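Local coordinates for protein nicotinate phosphoribosyltransferase (Saccharomyces cerevisiae, PDB 1VLP) that catalyses the ATP-dependent formation of nicotinate ribonucleotide from nicotinate and phosphoribosyl diphosphate, the first step of NAD synthesis from nicotinic acid, at residues G397-D405 and D413-L424. Residues are numbered along the deposited sequence; the frame is centred on the assembly and turned at random. Where two conformers were deposited one is given.
Sequences GNHAIKISD and DPATVKRVKEEL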
ATOM      1  N   GLY A 397     -13.545  -4.724 -18.577  1.00  2.00           N
ATOM      2  CA  GLY A 397     -13.260  -5.886 -19.407  1.00  2.00           C
ATOM      3  C   GLY A 397     -11.871  -5.929 -20.009  1.00  2.40           C
ATOM      4  O   GLY A 397     -11.484  -6.972 -20.577  1.00  3.31           O
ATOM      5  N   ASN A 398     -11.109  -4.855 -19.866  1.00  2.00           N
ATOM      6  CA  ASN A 398      -9.766  -4.748 -20.447  1.00  2.00           C
ATOM      7  C   ASN A 398      -8.743  -5.181 -19.433  1.00  2.00           C
ATOM      8  O   ASN A 398      -8.921  -4.996 -18.239  1.00  4.15           O
ATOM      9  CB  ASN A 398      -9.449  -3.313 -20.842  1.00  2.00           C
ATOM     10  CG  ASN A 398     -10.357  -2.785 -21.912  1.00  2.00           C
ATOM     11  OD1 ASN A 398     -10.685  -3.492 -22.860  1.00  2.18           O
ATOM     12  ND2 ASN A 398     -10.748  -1.539 -21.800  1.00  3.22           N
ATOM     13  N   HIS A 399      -7.653  -5.762 -19.898  1.00  3.60           N
ATOM     14  CA  HIS A 399      -6.581  -6.204 -18.996  1.00  2.00           C
ATOM     15  C   HIS A 399      -5.891  -5.011 -18.317  1.00  2.95           C
ATOM     16  O   HIS A 399      -5.592  -4.017 -18.986  1.00  4.25           O
ATOM     17  CB  HIS A 399      -5.511  -6.944 -19.790  1.00  2.00           C
ATOM     18  CG  HIS A 399      -5.974  -8.232 -20.385  1.00  6.30           C
ATOM     19  ND1 HIS A 399      -6.349  -9.306 -19.612  1.00  9.29           N
ATOM     20  CD2 HIS A 399      -6.143  -8.610 -21.676  1.00  7.65           C
ATOM     21  CE1 HIS A 399      -6.712 -10.305 -20.408  1.00 10.84           C
ATOM     22  NE2 HIS A 399      -6.604  -9.900 -21.659  1.00 10.28           N
ATOM     23  N   ALA A 400      -5.601  -5.137 -17.026  1.00  2.00           N
ATOM     24  CA  ALA A 400      -4.828  -4.148 -16.274  1.00  2.95           C
ATOM     25  C   ALA A 400      -3.415  -4.721 -16.134  1.00  2.71           C
ATOM     26  O   ALA A 400      -3.265  -5.900 -15.802  1.00  4.86           O
ATOM     27  CB  ALA A 400      -5.426  -3.900 -14.919  1.00  8.66           C
ATOM     28  N   ILE A 401      -2.391  -3.902 -16.383  1.00  3.01           N
ATOM     29  CA  ILE A 401      -0.992  -4.393 -16.349  1.00  5.94           C
ATOM     30  C   ILE A 401      -0.060  -3.407 -15.695  1.00  7.28           C
ATOM     31  O   ILE A 401      -0.374  -2.229 -15.591  1.00  3.25           O
ATOM     32  CB  ILE A 401      -0.428  -4.677 -17.765  1.00  5.73           C
ATOM     33  CG1 ILE A 401      -0.370  -3.383 -18.633  1.00  6.55           C
ATOM     34  CG2 ILE A 401      -1.247  -5.752 -18.442  1.00  3.50           C
ATOM     35  CD1 ILE A 401       0.691  -3.348 -19.639  1.00  6.63           C
ATOM     36  N   LYS A 402       1.102  -3.924 -15.279  1.00  7.41           N
ATOM     37  CA  LYS A 402       2.166  -3.129 -14.718  1.00  7.74           C
ATOM     38  C   LYS A 402       3.486  -3.581 -15.334  1.00  8.90           C
ATOM     39  O   LYS A 402       3.781  -4.802 -15.410  1.00 10.94           O
ATOM     40  CB  LYS A 402       2.238  -3.278 -13.204  1.00  8.72           C
ATOM     41  CG  LYS A 402       3.325  -2.419 -12.618  1.00 11.19           C
ATOM     42  CD  LYS A 402       3.179  -2.234 -11.138  1.00 17.26           C
ATOM     43  CE  LYS A 402       3.369  -3.499 -10.420  1.00 19.11           C
ATOM     44  NZ  LYS A 402       3.838  -3.177  -9.044  1.00 20.41           N
ATOM     45  N   ILE A 403       4.291  -2.616 -15.755  1.00  7.33           N
ATOM     46  CA  ILE A 403       5.569  -2.923 -16.369  1.00  8.01           C
ATOM     47  C   ILE A 403       6.628  -2.939 -15.270  1.00  9.73           C
ATOM     48  O   ILE A 403       7.394  -3.904 -15.163  1.00 11.05           O
ATOM     49  CB  ILE A 403       5.921  -1.950 -17.519  1.00  9.52           C
ATOM     50  CG1 ILE A 403       4.973  -2.189 -18.700  1.00 12.35           C
ATOM     51  CG2 ILE A 403       7.374  -2.140 -17.955  1.00 14.69           C
ATOM     52  CD1 ILE A 403       4.996  -1.132 -19.711  1.00 19.64           C
ATOM     53  N   SER A 404       6.631  -1.897 -14.428  1.00  5.16           N
ATOM     54  CA  SER A 404       7.634  -1.675 -13.365  1.00  4.60           C
ATOM     55  C   SER A 404       8.972  -1.295 -13.995  1.00  6.44           C
ATOM     56  O   SER A 404       9.096  -1.235 -15.195  1.00  5.34           O
ATOM     57  CB  SER A 404       7.831  -2.868 -12.411  1.00  9.68           C
ATOM     58  OG  SER A 404       8.863  -3.721 -12.850  1.00  9.30           O
ATOM     59  N   ASP A 405       9.953  -0.989 -13.139  1.00  6.80           N
ATOM     60  CA  ASP A 405      11.330  -0.671 -13.562  1.00  9.86           C
ATOM     61  C   ASP A 405      12.248  -1.914 -13.535  1.00 15.76           C
ATOM     62  O   ASP A 405      13.389  -1.849 -13.986  1.00 18.26           O
ATOM     63  CB  ASP A 405      11.904   0.435 -12.663  1.00 10.60           C
ATOM     64  CG  ASP A 405      11.515   1.857 -13.121  1.00  9.32           C
ATOM     65  OD1 ASP A 405      11.047   2.025 -14.249  1.00  8.07           O
ATOM     66  OD2 ASP A 405      11.744   2.798 -12.331  1.00 13.81           O
ATOM     67  N   ASP A 413      -1.521  -9.668 -18.224  1.00  5.99           N
ATOM     68  CA  ASP A 413      -1.659 -10.382 -19.484  1.00  6.45           C
ATOM     69  C   ASP A 413      -0.429 -10.136 -20.342  1.00  8.48           C
ATOM     70  O   ASP A 413      -0.147  -8.978 -20.651  1.00  6.57           O
ATOM     71  CB  ASP A 413      -2.867  -9.881 -20.234  1.00  6.87           C
ATOM     72  CG  ASP A 413      -3.036 -10.555 -21.524  1.00  7.63           C
ATOM     73  OD1 ASP A 413      -3.283 -11.779 -21.522  1.00  8.83           O
ATOM     74  OD2 ASP A 413      -2.922  -9.870 -22.569  1.00 11.66           O
ATOM     75  N   PRO A 414       0.348 -11.204 -20.659  1.00  8.53           N
ATOM     76  CA  PRO A 414       1.564 -11.065 -21.489  1.00  7.35           C
ATOM     77  C   PRO A 414       1.417 -10.351 -22.816  1.00  7.82           C
ATOM     78  O   PRO A 414       2.284  -9.548 -23.202  1.00  8.80           O
ATOM     79  CB  PRO A 414       1.994 -12.517 -21.719  1.00  9.54           C
ATOM     80  CG  PRO A 414       1.539 -13.234 -20.503  1.00 10.68           C
ATOM     81  CD  PRO A 414       0.224 -12.575 -20.113  1.00  7.94           C
ATOM     82  N   ALA A 415       0.350 -10.654 -23.537  1.00  7.33           N
ATOM     83  CA  ALA A 415       0.123 -10.053 -24.841  1.00  7.27           C
ATOM     84  C   ALA A 415      -0.013  -8.533 -24.695  1.00  6.64           C
ATOM     85  O   ALA A 415       0.530  -7.755 -25.510  1.00  2.80           O
ATOM     86  CB  ALA A 415      -1.144 -10.641 -25.474  1.00  6.82           C
ATOM     87  N   THR A 416      -0.745  -8.128 -23.655  1.00  5.97           N
ATOM     88  CA  THR A 416      -0.988  -6.720 -23.390  1.00  7.96           C
ATOM     89  C   THR A 416       0.311  -6.035 -23.012  1.00  7.48           C
ATOM     90  O   THR A 416       0.611  -4.925 -23.483  1.00  7.20           O
ATOM     91  CB  THR A 416      -2.045  -6.546 -22.288  1.00  7.07           C
ATOM     92  OG1 THR A 416      -3.265  -7.201 -22.710  1.00  6.97           O
ATOM     93  CG2 THR A 416      -2.318  -5.092 -22.015  1.00  6.63           C
ATOM     94  N   VAL A 417       1.087  -6.692 -22.168  1.00  5.51           N
ATOM     95  CA  VAL A 417       2.361  -6.134 -21.696  1.00  8.13           C
ATOM     96  C   VAL A 417       3.298  -5.918 -22.914  1.00  6.81           C
ATOM     97  O   VAL A 417       3.941  -4.853 -23.066  1.00  5.83           O
ATOM     98  CB  VAL A 417       3.015  -7.068 -20.645  1.00  8.79           C
ATOM     99  CG1 VAL A 417       4.459  -6.668 -20.377  1.00  9.10           C
ATOM    100  CG2 VAL A 417       2.179  -7.086 -19.321  1.00  5.55           C
ATOM    101  N   LYS A 418       3.400  -6.941 -23.773  1.00  6.92           N
ATOM    102  CA  LYS A 418       4.126  -6.795 -25.023  1.00  6.67           C
ATOM    103  C   LYS A 418       3.684  -5.621 -25.907  1.00  7.11           C
ATOM    104  O   LYS A 418       4.557  -4.876 -26.397  1.00  9.51           O
ATOM    105  CB  LYS A 418       4.018  -8.088 -25.833  1.00  8.07           C
ATOM    106  CG  LYS A 418       4.668  -7.999 -27.194  1.00 10.07           C
ATOM    107  CD  LYS A 418       4.810  -9.354 -27.821  1.00 15.03           C
ATOM    108  CE  LYS A 418       4.970  -9.203 -29.317  1.00 14.24           C
ATOM    109  NZ  LYS A 418       5.488 -10.455 -29.892  1.00 27.55           N
ATOM    110  N   ARG A 419       2.387  -5.505 -26.155  0.50  2.25           N
ATOM    111  CA  ARG A 419       1.787  -4.446 -26.966  0.50  5.23           C
ATOM    112  C   ARG A 419       2.121  -3.058 -26.389  0.50  2.13           C
ATOM    113  O   ARG A 419       2.421  -2.134 -27.129  0.50  2.00           O
ATOM    114  CB  ARG A 419       0.255  -4.503 -26.924  0.50  7.09           C
ATOM    115  CG  ARG A 419      -0.489  -5.570 -27.717  0.50  3.06           C
ATOM    116  CD  ARG A 419      -2.019  -5.267 -27.831  0.50 10.22           C
ATOM    117  NE  ARG A 419      -2.684  -4.705 -26.623  0.50 15.68           N
ATOM    118  CZ  ARG A 419      -2.859  -3.405 -26.364  0.50 14.81           C
ATOM    119  NH1 ARG A 419      -2.396  -2.484 -27.190  0.50 14.73           N
ATOM    120  NH2 ARG A 419      -3.495  -3.011 -25.267  0.50 12.53           N
ATOM    121  N   VAL A 420       2.023  -2.931 -25.065  1.00  7.09           N
ATOM    122  CA  VAL A 420       2.265  -1.666 -24.347  1.00  7.13           C
ATOM    123  C   VAL A 420       3.745  -1.278 -24.405  1.00  8.89           C
ATOM    124  O   VAL A 420       4.072  -0.128 -24.700  1.00 11.68           O
ATOM    125  CB  VAL A 420       1.753  -1.694 -22.859  1.00  2.58           C
ATOM    126  CG1 VAL A 420       2.202  -0.458 -22.071  1.00  5.06           C
ATOM    127  CG2 VAL A 420       0.256  -1.776 -22.806  1.00  7.21           C
ATOM    128  N   LYS A 421       4.643  -2.228 -24.170  1.00  9.72           N
ATOM    129  CA  LYS A 421       6.081  -1.945 -24.296  1.00 12.76           C
ATOM    130  C   LYS A 421       6.439  -1.383 -25.678  1.00 14.54           C
ATOM    131  O   LYS A 421       7.290  -0.479 -25.804  1.00 14.38           O
ATOM    132  CB  LYS A 421       6.898  -3.186 -24.013  1.00 14.08           C
ATOM    133  CG  LYS A 421       7.029  -3.510 -22.565  1.00 11.65           C
ATOM    134  CD  LYS A 421       7.562  -4.914 -22.429  1.00 11.29           C
ATOM    135  CE  LYS A 421       8.040  -5.246 -21.077  1.00  7.77           C
ATOM    136  NZ  LYS A 421       8.498  -6.677 -21.108  1.00  8.39           N
ATOM    137  N   GLU A 422       5.742  -1.880 -26.699  1.00 13.26           N
ATOM    138  CA  GLU A 422       5.918  -1.411 -28.072  1.00 14.96           C
ATOM    139  C   GLU A 422       5.381   0.005 -28.227  1.00 12.82           C
ATOM    140  O   GLU A 422       6.120   0.886 -28.682  1.00 10.88           O
ATOM    141  CB  GLU A 422       5.223  -2.370 -29.036  1.00 13.90           C
ATOM    142  CG  GLU A 422       5.899  -3.743 -29.081  1.00 21.21           C
ATOM    143  CD  GLU A 422       5.153  -4.808 -29.905  1.00 25.78           C
ATOM    144  OE1 GLU A 422       4.033  -4.534 -30.430  1.00 31.73           O
ATOM    145  OE2 GLU A 422       5.705  -5.938 -30.010  1.00 37.17           O
ATOM    146  N   GLU A 423       4.131   0.226 -27.788  1.00  9.29           N
ATOM    147  CA  GLU A 423       3.469   1.544 -27.862  1.00  9.68           C
ATOM    148  C   GLU A 423       4.250   2.628 -27.119  1.00 11.79           C
ATOM    149  O   GLU A 423       4.300   3.776 -27.580  1.00 14.38           O
ATOM    150  CB  GLU A 423       2.020   1.474 -27.391  1.00  8.41           C
ATOM    151  CG  GLU A 423       1.077   0.663 -28.308  1.00 18.18           C
ATOM    152  CD  GLU A 423      -0.262   0.304 -27.668  1.00 17.95           C
ATOM    153  OE1 GLU A 423      -0.595   0.853 -26.575  1.00 23.86           O
ATOM    154  OE2 GLU A 423      -0.989  -0.539 -28.262  1.00 16.83           O
ATOM    155  N   LEU A 424       4.892   2.264 -26.016  1.00 10.01           N
ATOM    156  CA  LEU A 424       5.683   3.211 -25.203  1.00 10.35           C
ATOM    157  C   LEU A 424       7.150   3.294 -25.610  1.00 13.07           C
ATOM    158  O   LEU A 424       7.943   4.010 -24.981  1.00 11.46           O
ATOM    159  CB  LEU A 424       5.575   2.856 -23.706  1.00  5.84           C
ATOM    160  CG  LEU A 424       4.117   2.920 -23.240  1.00  8.06           C
ATOM    161  CD1 LEU A 424       4.009   2.743 -21.756  1.00  9.74           C
ATOM    162  CD2 LEU A 424       3.406   4.206 -23.729  1.00  8.90           C
TER
HETATM  163  O   HOH W   1      -3.731  -8.248 -17.227  1.00  6.41           O
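His-399 and Asp-413 face each other across a CA-to-CA distance of 6.5 Å, and Ile-401 and Val-417 are equally far apart, so the chain, extended from Asn-398 to Lys-402, runs along helix 414-423 from its N-terminus onward. At that N-terminus the His-399 ring is stacked on the Asp-413 side chain: CB of Asp-413 lies 3.6 Å from the ring centroid and 14° off its normal, a CH-pi contact, while the carboxylate plane is only 8° from that of the ring. Asp-413 is the N-cap residue, and with CG anti to the backbone N (chi1 179°) its carboxylate turns back to the helix start and caps Thr-416 N. Its OD2 accepts two bonds from Thr-416, from the backbone N, which arrives above the carboxylate plane, and from OG1 at 2.7 Å on the anti side; together they should fix the rotation of the group under the imidazole. One water ties the two backbones, donating to Ala-400 O and accepting from Asp-413 N, each at 2.8 Å.

Further along, the contact is apolar. Ile-401 divides its branches: CG2 rests on the methyls of Thr-416 and Val-417, and CD1 meets Val-420 CG2 tip to tip at 3.6 Å. With CG1 between backbone N and carbonyl carbon and CG2 anti to the carbonyl carbon, the two branches meet helix residues about one turn apart. Ile-403 adds its CD1, 3.7 Å from the other Val-420 methyl, CG1, and more loosely near Leu-424. Alternation places Ala-400 and Lys-402 on the reverse side of the chain, where they touch helix 244-254. Around Ala-400 to Lys-402, just past edge strand 398-399, which is antiparallel to 388-395 in the five-stranded sheet, the chain therefore runs between helix 244-254 and helix 414-423.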